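Local coordinates for designed helical repeat protein (PDB 5CWG) that has no known natural function, being a de novo designed helical repeat protein made to explore which repeat architectures computation can build, at residues E7-E10 against R11-I15; I160-I163 against R164-V167; F88-V91 against A92-A95. All coordinates share one frame; numbering follows the deposited sequence.

Contact 1: E7-E10 against R11-I15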
ATOM      1  N   GLU A   7       0.298 -21.375   2.461  1.00 20.80           N
ATOM      2  CA  GLU A   7       1.522 -21.213   3.224  1.00 18.80           C
ATOM      3  C   GLU A   7       1.758 -19.735   3.508  1.00 17.52           C
ATOM      4  O   GLU A   7       2.171 -19.369   4.611  1.00 16.78           O
ATOM      5  CB  GLU A   7       2.682 -21.830   2.452  1.00 20.54           C
ATOM      6  CG  GLU A   7       2.523 -23.340   2.326  1.00 23.17           C
ATOM      7  CD  GLU A   7       3.254 -23.931   1.141  1.00 24.83           C
ATOM      8  OE1 GLU A   7       4.162 -23.275   0.597  1.00 25.55           O
ATOM      9  OE2 GLU A   7       2.912 -25.063   0.741  1.00 25.62           O
ATOM     10  N   LEU A   8       1.460 -18.877   2.540  1.00 16.73           N
ATOM     11  CA  LEU A   8       1.622 -17.448   2.725  1.00 16.74           C
ATOM     12  C   LEU A   8       0.671 -16.930   3.799  1.00 15.88           C
ATOM     13  O   LEU A   8       1.045 -16.117   4.650  1.00 15.37           O
ATOM     14  CB  LEU A   8       1.381 -16.734   1.411  1.00 18.04           C
ATOM     15  CG  LEU A   8       1.540 -15.228   1.411  1.00 18.76           C
ATOM     16  CD1 LEU A   8       2.950 -14.839   1.828  1.00 21.15           C
ATOM     17  CD2 LEU A   8       1.212 -14.632   0.071  1.00 18.40           C
ATOM     18  N   ARG A   9      -0.583 -17.365   3.763  1.00 15.04           N
ATOM     19  CA  ARG A   9      -1.538 -16.961   4.776  1.00 14.83           C
ATOM     20  C   ARG A   9      -1.034 -17.387   6.151  1.00 14.25           C
ATOM     21  O   ARG A   9      -1.127 -16.621   7.117  1.00 15.04           O
ATOM     22  CB  ARG A   9      -2.913 -17.554   4.506  1.00 15.82           C
ATOM     23  CG  ARG A   9      -3.891 -17.137   5.575  1.00 18.32           C
ATOM     24  CD  ARG A   9      -5.260 -17.588   5.327  1.00 23.62           C
ATOM     25  NE  ARG A   9      -5.304 -19.030   5.387  1.00 26.70           N
ATOM     26  CZ  ARG A   9      -6.425 -19.728   5.294  1.00 31.07           C
ATOM     27  NH1 ARG A   9      -7.586 -19.094   5.144  1.00 34.36           N
ATOM     28  NH2 ARG A   9      -6.386 -21.055   5.347  1.00 34.27           N
ATOM     29  N   GLU A  10      -0.562 -18.620   6.273  1.00 15.47           N
ATOM     30  CA  GLU A  10      -0.075 -19.093   7.570  1.00 16.05           C
ATOM     31  C   GLU A  10       1.099 -18.257   8.061  1.00 15.34           C
ATOM     32  O   GLU A  10       1.164 -17.974   9.253  1.00 15.01           O
ATOM     33  CB  GLU A  10       0.272 -20.580   7.539  1.00 18.27           C
ATOM     34  CG  GLU A  10      -0.946 -21.498   7.467  1.00 25.38           C
ATOM     35  CD  GLU A  10      -2.007 -21.147   8.514  1.00 31.96           C
ATOM     36  OE1 GLU A  10      -3.204 -21.028   8.166  1.00 35.90           O
ATOM     37  OE2 GLU A  10      -1.625 -20.963   9.696  1.00 33.52           O
ATOM     38  N   ARG A  11       1.979 -17.821   7.148  1.00 14.70           N
ATOM     39  CA  ARG A  11       3.103 -16.966   7.524  1.00 15.33           C
ATOM     40  C   ARG A  11       2.588 -15.646   8.060  1.00 13.59           C
ATOM     41  O   ARG A  11       3.082 -15.141   9.085  1.00 14.51           O
ATOM     42  CB  ARG A  11       4.033 -16.717   6.328  1.00 16.98           C
ATOM     43  CG  ARG A  11       4.896 -17.919   5.976  1.00 19.84           C
ATOM     44  CD  ARG A  11       6.068 -17.571   5.035  1.00 22.49           C
ATOM     45  NE  ARG A  11       5.670 -17.224   3.677  1.00 24.45           N
ATOM     46  CZ  ARG A  11       5.471 -18.106   2.700  1.00 24.92           C
ATOM     47  NH1 ARG A  11       5.597 -19.402   2.941  1.00 25.49           N
ATOM     48  NH2 ARG A  11       5.124 -17.693   1.479  1.00 25.49           N
ATOM     49  N   LEU A  12       1.589 -15.070   7.402  1.00 13.81           N
ATOM     50  CA  LEU A  12       1.016 -13.812   7.886  1.00 13.51           C
ATOM     51  C   LEU A  12       0.366 -13.977   9.255  1.00 12.70           C
ATOM     52  O   LEU A  12       0.557 -13.150  10.147  1.00 13.60           O
ATOM     53  CB  LEU A  12       0.015 -13.273   6.884  1.00 14.51           C
ATOM     54  CG  LEU A  12      -0.608 -11.935   7.338  1.00 14.44           C
ATOM     55  CD1 LEU A  12       0.444 -10.809   7.373  1.00 15.46           C
ATOM     56  CD2 LEU A  12      -1.772 -11.564   6.437  1.00 15.38           C
ATOM     57  N   VAL A  13      -0.409 -15.036   9.437  1.00 12.64           N
ATOM     58  CA  VAL A  13      -1.070 -15.269  10.705  1.00 12.94           C
ATOM     59  C   VAL A  13      -0.028 -15.314  11.832  1.00 13.10           C
ATOM     60  O   VAL A  13      -0.199 -14.701  12.895  1.00 13.42           O
ATOM     61  CB  VAL A  13      -1.903 -16.546  10.692  1.00 13.82           C
ATOM     62  CG1 VAL A  13      -2.388 -16.889  12.089  1.00 16.41           C
ATOM     63  CG2 VAL A  13      -3.099 -16.366   9.788  1.00 15.91           C
ATOM     64  N   LYS A  14       1.049 -16.055  11.610  0.63 13.57           N
ATOM     65  CA  LYS A  14       2.083 -16.206  12.631  0.63 14.74           C
ATOM     66  C   LYS A  14       2.701 -14.860  12.980  0.63 14.29           C
ATOM     67  O   LYS A  14       2.938 -14.581  14.153  0.63 15.37           O
ATOM     68  CB  LYS A  14       3.142 -17.197  12.151  0.63 18.19           C
ATOM     69  CG  LYS A  14       4.198 -17.525  13.183  0.63 23.28           C
ATOM     70  CD  LYS A  14       5.011 -18.713  12.741  0.63 29.79           C
ATOM     71  CE  LYS A  14       6.212 -18.907  13.649  0.63 35.77           C
ATOM     72  NZ  LYS A  14       7.167 -17.776  13.517  0.63 39.31           N
ATOM     73  N   ILE A  15       2.958 -14.031  11.972  0.63 14.70           N
ATOM     74  CA  ILE A  15       3.515 -12.692  12.169  0.63 15.47           C
ATOM     75  C   ILE A  15       2.580 -11.835  13.017  0.63 13.90           C
ATOM     76  O   ILE A  15       2.981 -11.253  14.030  0.63 15.38           O
ATOM     77  CB  ILE A  15       3.746 -11.973  10.789  0.63 17.12           C
ATOM     78  CG1 ILE A  15       4.876 -12.638   9.991  0.63 18.66           C
ATOM     79  CG2 ILE A  15       4.066 -10.482  10.972  0.63 18.66           C
ATOM     80  CD1 ILE A  15       4.888 -12.235   8.511  0.63 19.32           C
TER
HETATM   81  O   HOH W   1       5.766 -21.312   0.787  1.00 30.75           O

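Contact 2: I160-I163 against R164-V167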
ATOM      1  N   ILE A 160       5.501   7.444 -10.117  1.00 11.44           N
ATOM      2  CA  ILE A 160       5.467   7.007  -8.735  1.00 11.93           C
ATOM      3  C   ILE A 160       6.783   7.328  -8.041  1.00 12.16           C
ATOM      4  O   ILE A 160       6.796   7.756  -6.885  1.00 12.96           O
ATOM      5  CB  ILE A 160       5.076   5.514  -8.588  1.00 11.99           C
ATOM      6  CG1 ILE A 160       3.711   5.267  -9.225  1.00 12.63           C
ATOM      7  CG2 ILE A 160       5.062   5.105  -7.127  1.00 13.30           C
ATOM      8  CD1 ILE A 160       3.455   3.808  -9.447  1.00 15.12           C
ATOM      9  N   GLU A 161       7.903   7.193  -8.742  1.00 12.04           N
ATOM     10  CA  GLU A 161       9.197   7.569  -8.166  1.00 13.84           C
ATOM     11  C   GLU A 161       9.218   9.048  -7.807  1.00 14.07           C
ATOM     12  O   GLU A 161       9.829   9.428  -6.808  1.00 15.22           O
ATOM     13  CB  GLU A 161      10.357   7.239  -9.128  1.00 14.83           C
ATOM     14  CG  GLU A 161      10.658   5.763  -9.263  1.00 15.28           C
ATOM     15  CD  GLU A 161      11.363   5.132  -8.078  1.00 16.17           C
ATOM     16  OE1 GLU A 161      11.287   5.657  -6.945  1.00 19.03           O
ATOM     17  OE2 GLU A 161      11.978   4.076  -8.287  1.00 18.17           O
ATOM     18  N   GLU A 162       8.581   9.893  -8.610  1.00 14.75           N
ATOM     19  CA  GLU A 162       8.548  11.307  -8.294  1.00 15.50           C
ATOM     20  C   GLU A 162       7.744  11.542  -7.010  1.00 14.81           C
ATOM     21  O   GLU A 162       8.118  12.360  -6.174  1.00 16.09           O
ATOM     22  CB  GLU A 162       8.035  12.118  -9.488  1.00 18.05           C
ATOM     23  CG  GLU A 162       7.724  13.554  -9.191  1.00 20.38           C
ATOM     24  CD  GLU A 162       8.942  14.410  -8.883  1.00 21.39           C
ATOM     25  OE1 GLU A 162      10.104  13.987  -9.129  1.00 22.82           O
ATOM     26  OE2 GLU A 162       8.711  15.542  -8.400  1.00 21.74           O
ATOM     27  N   ILE A 163       6.638  10.822  -6.839  1.00 13.53           N
ATOM     28  CA  ILE A 163       5.894  10.904  -5.584  1.00 13.72           C
ATOM     29  C   ILE A 163       6.806  10.497  -4.413  1.00 13.30           C
ATOM     30  O   ILE A 163       6.850  11.181  -3.390  1.00 14.47           O
ATOM     31  CB  ILE A 163       4.616  10.053  -5.617  1.00 13.45           C
ATOM     32  CG1 ILE A 163       3.702  10.529  -6.733  1.00 14.87           C
ATOM     33  CG2 ILE A 163       3.916  10.134  -4.271  1.00 13.77           C
ATOM     34  CD1 ILE A 163       2.548   9.547  -7.008  1.00 15.19           C
ATOM     35  N   ARG A 164       7.502   9.374  -4.556  1.00 13.95           N
ATOM     36  CA  ARG A 164       8.406   8.917  -3.521  1.00 15.31           C
ATOM     37  C   ARG A 164       9.480   9.965  -3.211  1.00 16.98           C
ATOM     38  O   ARG A 164       9.800  10.200  -2.051  1.00 19.32           O
ATOM     39  CB  ARG A 164       9.060   7.602  -3.935  1.00 14.93           C
ATOM     40  CG  ARG A 164       8.127   6.425  -3.934  1.00 15.38           C
ATOM     41  CD  ARG A 164       8.833   5.144  -4.302  1.00 16.37           C
ATOM     42  NE  ARG A 164       9.767   4.751  -3.234  1.00 16.88           N
ATOM     43  CZ  ARG A 164      11.026   4.368  -3.386  1.00 23.27           C
ATOM     44  NH1 ARG A 164      11.555   4.288  -4.597  1.00 28.37           N
ATOM     45  NH2 ARG A 164      11.743   4.049  -2.309  1.00 26.19           N
ATOM     46  N   LYS A 165      10.006  10.609  -4.246  0.67 16.37           N
ATOM     47  CA  LYS A 165      11.047  11.606  -4.081  0.67 17.56           C
ATOM     48  C   LYS A 165      10.534  12.832  -3.321  0.67 17.52           C
ATOM     49  O   LYS A 165      11.240  13.429  -2.491  0.67 19.72           O
ATOM     50  CB  LYS A 165      11.556  12.041  -5.447  0.67 19.46           C
ATOM     51  CG  LYS A 165      12.685  13.017  -5.406  0.67 22.96           C
ATOM     52  CD  LYS A 165      13.038  13.478  -6.806  0.67 26.98           C
ATOM     53  CE  LYS A 165      14.077  14.588  -6.787  0.67 30.31           C
ATOM     54  NZ  LYS A 165      14.551  14.922  -8.164  0.67 34.02           N
ATOM     55  N   ARG A 166       9.299  13.229  -3.587  1.00 16.51           N
ATOM     56  CA  ARG A 166       8.714  14.351  -2.875  1.00 17.26           C
ATOM     57  C   ARG A 166       8.365  14.010  -1.433  1.00 17.45           C
ATOM     58  O   ARG A 166       8.531  14.837  -0.523  1.00 18.90           O
ATOM     59  CB  ARG A 166       7.498  14.860  -3.631  1.00 17.89           C
ATOM     60  CG  ARG A 166       7.823  15.398  -5.030  1.00 20.85           C
ATOM     61  CD  ARG A 166       8.352  16.848  -5.058  1.00 26.17           C
ATOM     62  NE  ARG A 166       9.731  17.024  -4.609  1.00 31.66           N
ATOM     63  CZ  ARG A 166      10.817  16.820  -5.354  1.00 34.37           C
ATOM     64  NH1 ARG A 166      10.719  16.398  -6.605  1.00 34.75           N
ATOM     65  NH2 ARG A 166      12.020  17.037  -4.837  1.00 36.94           N
ATOM     66  N   VAL A 167       7.926  12.792  -1.186  1.00 16.52           N
ATOM     67  CA  VAL A 167       7.690  12.319   0.161  1.00 17.90           C
ATOM     68  C   VAL A 167       8.998  12.297   0.961  1.00 19.41           C
ATOM     69  O   VAL A 167       9.046  12.742   2.113  1.00 21.98           O
ATOM     70  CB  VAL A 167       7.043  10.924   0.131  1.00 19.33           C
ATOM     71  CG1 VAL A 167       7.154  10.221   1.483  1.00 21.97           C
ATOM     72  CG2 VAL A 167       5.586  11.043  -0.323  1.00 18.92           C
TER
HETATM   73  O   HOH W   2      13.727   3.252  -6.629  1.00 37.83           O
HETATM   74  O   HOH W   3      12.156  15.797  -9.218  1.00 37.09           O

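Contact 3: F88-V91 against A92-A95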
ATOM      1  N   PHE A  88      -3.901  -1.942   0.308  1.00 10.68           N
ATOM      2  CA  PHE A  88      -3.617  -2.754  -0.858  1.00 10.76           C
ATOM      3  C   PHE A  88      -4.862  -2.898  -1.732  1.00 10.50           C
ATOM      4  O   PHE A  88      -4.792  -2.847  -2.949  1.00 10.89           O
ATOM      5  CB  PHE A  88      -3.062  -4.120  -0.473  1.00 11.75           C
ATOM      6  CG  PHE A  88      -2.878  -5.007  -1.666  1.00 12.25           C
ATOM      7  CD1 PHE A  88      -1.735  -4.923  -2.465  1.00 14.77           C
ATOM      8  CD2 PHE A  88      -3.872  -5.877  -2.051  1.00 11.48           C
ATOM      9  CE1 PHE A  88      -1.610  -5.699  -3.585  1.00 16.21           C
ATOM     10  CE2 PHE A  88      -3.743  -6.634  -3.218  1.00 12.43           C
ATOM     11  CZ  PHE A  88      -2.619  -6.559  -3.949  1.00 14.31           C
ATOM     12  N   LYS A  89      -6.008  -3.156  -1.108  1.00 10.59           N
ATOM     13  CA  LYS A  89      -7.249  -3.311  -1.863  1.00  9.86           C
ATOM     14  C   LYS A  89      -7.501  -2.077  -2.733  1.00 10.71           C
ATOM     15  O   LYS A  89      -7.902  -2.190  -3.893  1.00 10.99           O
ATOM     16  CB  LYS A  89      -8.407  -3.614  -0.925  1.00 10.89           C
ATOM     17  CG  LYS A  89      -9.793  -3.587  -1.561  1.00 11.44           C
ATOM     18  CD  LYS A  89     -10.837  -4.167  -0.594  1.00 14.16           C
ATOM     19  CE  LYS A  89     -12.257  -4.218  -1.086  1.00 15.06           C
ATOM     20  NZ  LYS A  89     -12.844  -2.902  -1.155  1.00 17.19           N
ATOM     21  N   ARG A  90      -7.291  -0.884  -2.194  1.00 10.70           N
ATOM     22  CA  ARG A  90      -7.435   0.323  -2.982  1.00 11.59           C
ATOM     23  C   ARG A  90      -6.495   0.391  -4.166  1.00 11.79           C
ATOM     24  O   ARG A  90      -6.868   0.838  -5.240  1.00 12.10           O
ATOM     25  CB  ARG A  90      -7.317   1.563  -2.095  1.00 15.30           C
ATOM     26  CG  ARG A  90      -8.488   1.677  -1.077  1.00 17.58           C
ATOM     27  CD  ARG A  90      -8.563   3.033  -0.368  1.00 26.63           C
ATOM     28  NE  ARG A  90      -7.383   3.328   0.438  1.00 29.86           N
ATOM     29  CZ  ARG A  90      -7.201   2.918   1.690  1.00 30.82           C
ATOM     30  NH1 ARG A  90      -8.118   2.180   2.293  1.00 30.82           N
ATOM     31  NH2 ARG A  90      -6.089   3.227   2.339  1.00 32.54           N
ATOM     32  N   VAL A  91      -5.259  -0.050  -3.972  1.00 11.38           N
ATOM     33  CA  VAL A  91      -4.302  -0.103  -5.072  1.00 11.94           C
ATOM     34  C   VAL A  91      -4.789  -1.062  -6.160  1.00 10.73           C
ATOM     35  O   VAL A  91      -4.754  -0.724  -7.359  1.00 11.63           O
ATOM     36  CB  VAL A  91      -2.901  -0.482  -4.564  1.00 14.36           C
ATOM     37  CG1 VAL A  91      -1.967  -0.798  -5.698  1.00 15.09           C
ATOM     38  CG2 VAL A  91      -2.287   0.683  -3.781  1.00 18.58           C
ATOM     39  N   ALA A  92      -5.225  -2.240  -5.727  1.00 10.51           N
ATOM     40  CA  ALA A  92      -5.720  -3.233  -6.683  1.00 10.47           C
ATOM     41  C   ALA A  92      -6.935  -2.719  -7.445  1.00 10.92           C
ATOM     42  O   ALA A  92      -7.059  -2.967  -8.652  1.00 11.87           O
ATOM     43  CB  ALA A  92      -6.078  -4.480  -5.967  1.00 12.35           C
ATOM     44  N   GLU A  93      -7.829  -2.021  -6.759  1.00 10.78           N
ATOM     45  CA  GLU A  93      -9.000  -1.453  -7.411  1.00 11.99           C
ATOM     46  C   GLU A  93      -8.632  -0.408  -8.439  1.00 11.51           C
ATOM     47  O   GLU A  93      -9.212  -0.368  -9.537  1.00 11.73           O
ATOM     48  CB  GLU A  93      -9.978  -0.861  -6.365  1.00 14.68           C
ATOM     49  CG  GLU A  93     -10.669  -1.917  -5.525  1.00 17.43           C
ATOM     50  CD  GLU A  93     -11.337  -1.390  -4.249  1.00 21.48           C
ATOM     51  OE1 GLU A  93     -11.053  -0.249  -3.768  1.00 22.80           O
ATOM     52  OE2 GLU A  93     -12.119  -2.173  -3.692  1.00 23.46           O
ATOM     53  N   ALA A  94      -7.663   0.447  -8.126  1.00 11.31           N
ATOM     54  CA  ALA A  94      -7.204   1.450  -9.066  1.00 11.73           C
ATOM     55  C   ALA A  94      -6.520   0.805 -10.257  1.00 11.36           C
ATOM     56  O   ALA A  94      -6.691   1.245 -11.406  1.00 11.80           O
ATOM     57  CB  ALA A  94      -6.280   2.453  -8.387  1.00 13.49           C
ATOM     58  N   ALA A  95      -5.719  -0.224  -9.995  1.00 10.50           N
ATOM     59  CA  ALA A  95      -5.059  -0.934 -11.068  1.00 11.26           C
ATOM     60  C   ALA A  95      -6.097  -1.539 -12.012  1.00 10.71           C
ATOM     61  O   ALA A  95      -5.966  -1.455 -13.236  1.00 11.98           O
ATOM     62  CB  ALA A  95      -4.137  -2.018 -10.490  1.00 12.85           C
TER
HETATM   63  O   HOH W   4     -11.873   0.068  -0.964  1.00 25.59           O

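Contact 1: E7-E10 against R11-I15
The guanidinium of R11 lies flat over the backbone one turn earlier in the same helix: the carbonyl O of E7 and the CA of L8 both sit about 3.7 Å from its plane on one face, each displaced toward the rim. At its edge, in plane, a water accepts from R11 NH1 at 2.9 Å and donates to E7 OE1. This is an i to i+4 pairing within the first helix of an all-helical repeat protein, and it is water-mediated, since E7 OE1 and R11 NH1 stay 4.7 Å apart. The stronger partner of R11 lies outside the two segments: NH2 makes a salt bridge with E4, nearer the start of the helix. Arginine suits the place because its long aliphatic part can run back along the helix, with the bend at chi3 (-70°) turning the charged end toward the N-terminus. At the tip, R11 NH2 lies 3.6 Å from L8 CD1, the two side chains crossing at about a right angle. L8 itself turns inward with CG anti to its N (chi1 -179°), and as a leucine it fills the apolar seam against F38 of helix 27-47 and I60 of helix 53-73. V13, beta-branched and compact, packs beside A34 of helix 27-47. Its N donates to R9 O at 2.9 Å, while its CG2 rests 3.3 Å from that same oxygen.

Contact 2: I160-I163 against R164-V167
I160 opens this run on helix 153-173 of an all-helical designed repeat protein by accepting the backbone N-H of R164 on its O; its aliphatic side chain is buried against L108 of helix 103-123 and F138 of helix 127-148. E161 follows with an i to i+3 salt bridge: its OE1 takes R164 NH1 at 2.7 Å on the syn side, though the N-H...O angle is only 134°, a bent bond. The two side chains run side by side, and their flat ends are turned 42° from each other. R164 suits this spot because its other terminal nitrogen, NH2, reaches E115 of helix 103-123, making one guanidinium serve two carboxylates. E162 is bent at chi2 (68°), which swings its carboxylate forward for an i to i+4 salt bridge. Here OE2 lies in the guanidinium plane of R166, 2.8 Å from NH1, while R166 NE turns to E169. A water donates to E162 OE1 and accepts from R166 NH1, and K165 NZ joins it in the conformer described. I163 returns to the core among L112, A137, V141, A181 and A184, a mix of small and branched apolar neighbours, and its CG2 meets V167 CG2 at 4.4 Å.

Contact 3: F88-V91 against A92-A95
Four consecutive i to i+4 bonds, from A92 N to F88 O through A95 N to V91 O, all 2.9 to 3.0 Å long, give this piece of helix 77-98 regular alpha geometry. On its polar flank K89 and E93 form the i to i+4 salt bridge common on helix surfaces, with K89 NZ 2.7 Å from E93 OE2 and meeting it on the syn side. The lysine chain runs extended until chi4 (-72°), where it bends and brings NZ to the carboxylate. A water closes the pair by accepting from NZ and donating to E93 OE1 at 2.9 Å, so each carboxylate oxygen has a partner. A methionine in place of K89 would probably leave E93 OE2 without its positive mate and the bridging water without the ammonium that donates to it. Along the inner side, A92 CB approaches F88 CE2 at 4.2 Å, obliquely to the ring. The small side chains of A94 and A95 probably let helices 127-148 and 103-123 come close, through F138 and L106. F88 reaches V41 of helix 27-47, A59 of helix 53-73 and I110 of helix 103-123, and V91 packs on A109 and I113 of that last helix.

In the fold
All three contacts are single-helix pairings, each on a different helix of the stacked array. The centre of contact 3 lies about 8 Å from the chain's centre, and the contact is mostly buried: an aromatic ring, valine and alanines, with a single lysine-glutamate pair at its outer side. Contacts 1 and 2 lie on opposite sides of that centre, their own centres about 31 Å apart, and are only partly buried. Within its two segments contact 1 joins E7 to R11 through water, R11's direct salt bridge going to E4, whereas contact 2 makes two direct salt bridges. None touches another, but contacts 2 and 3 both pack against helices 103-123 and 127-148, and contacts 1 and 3 share 27-47 and 53-73.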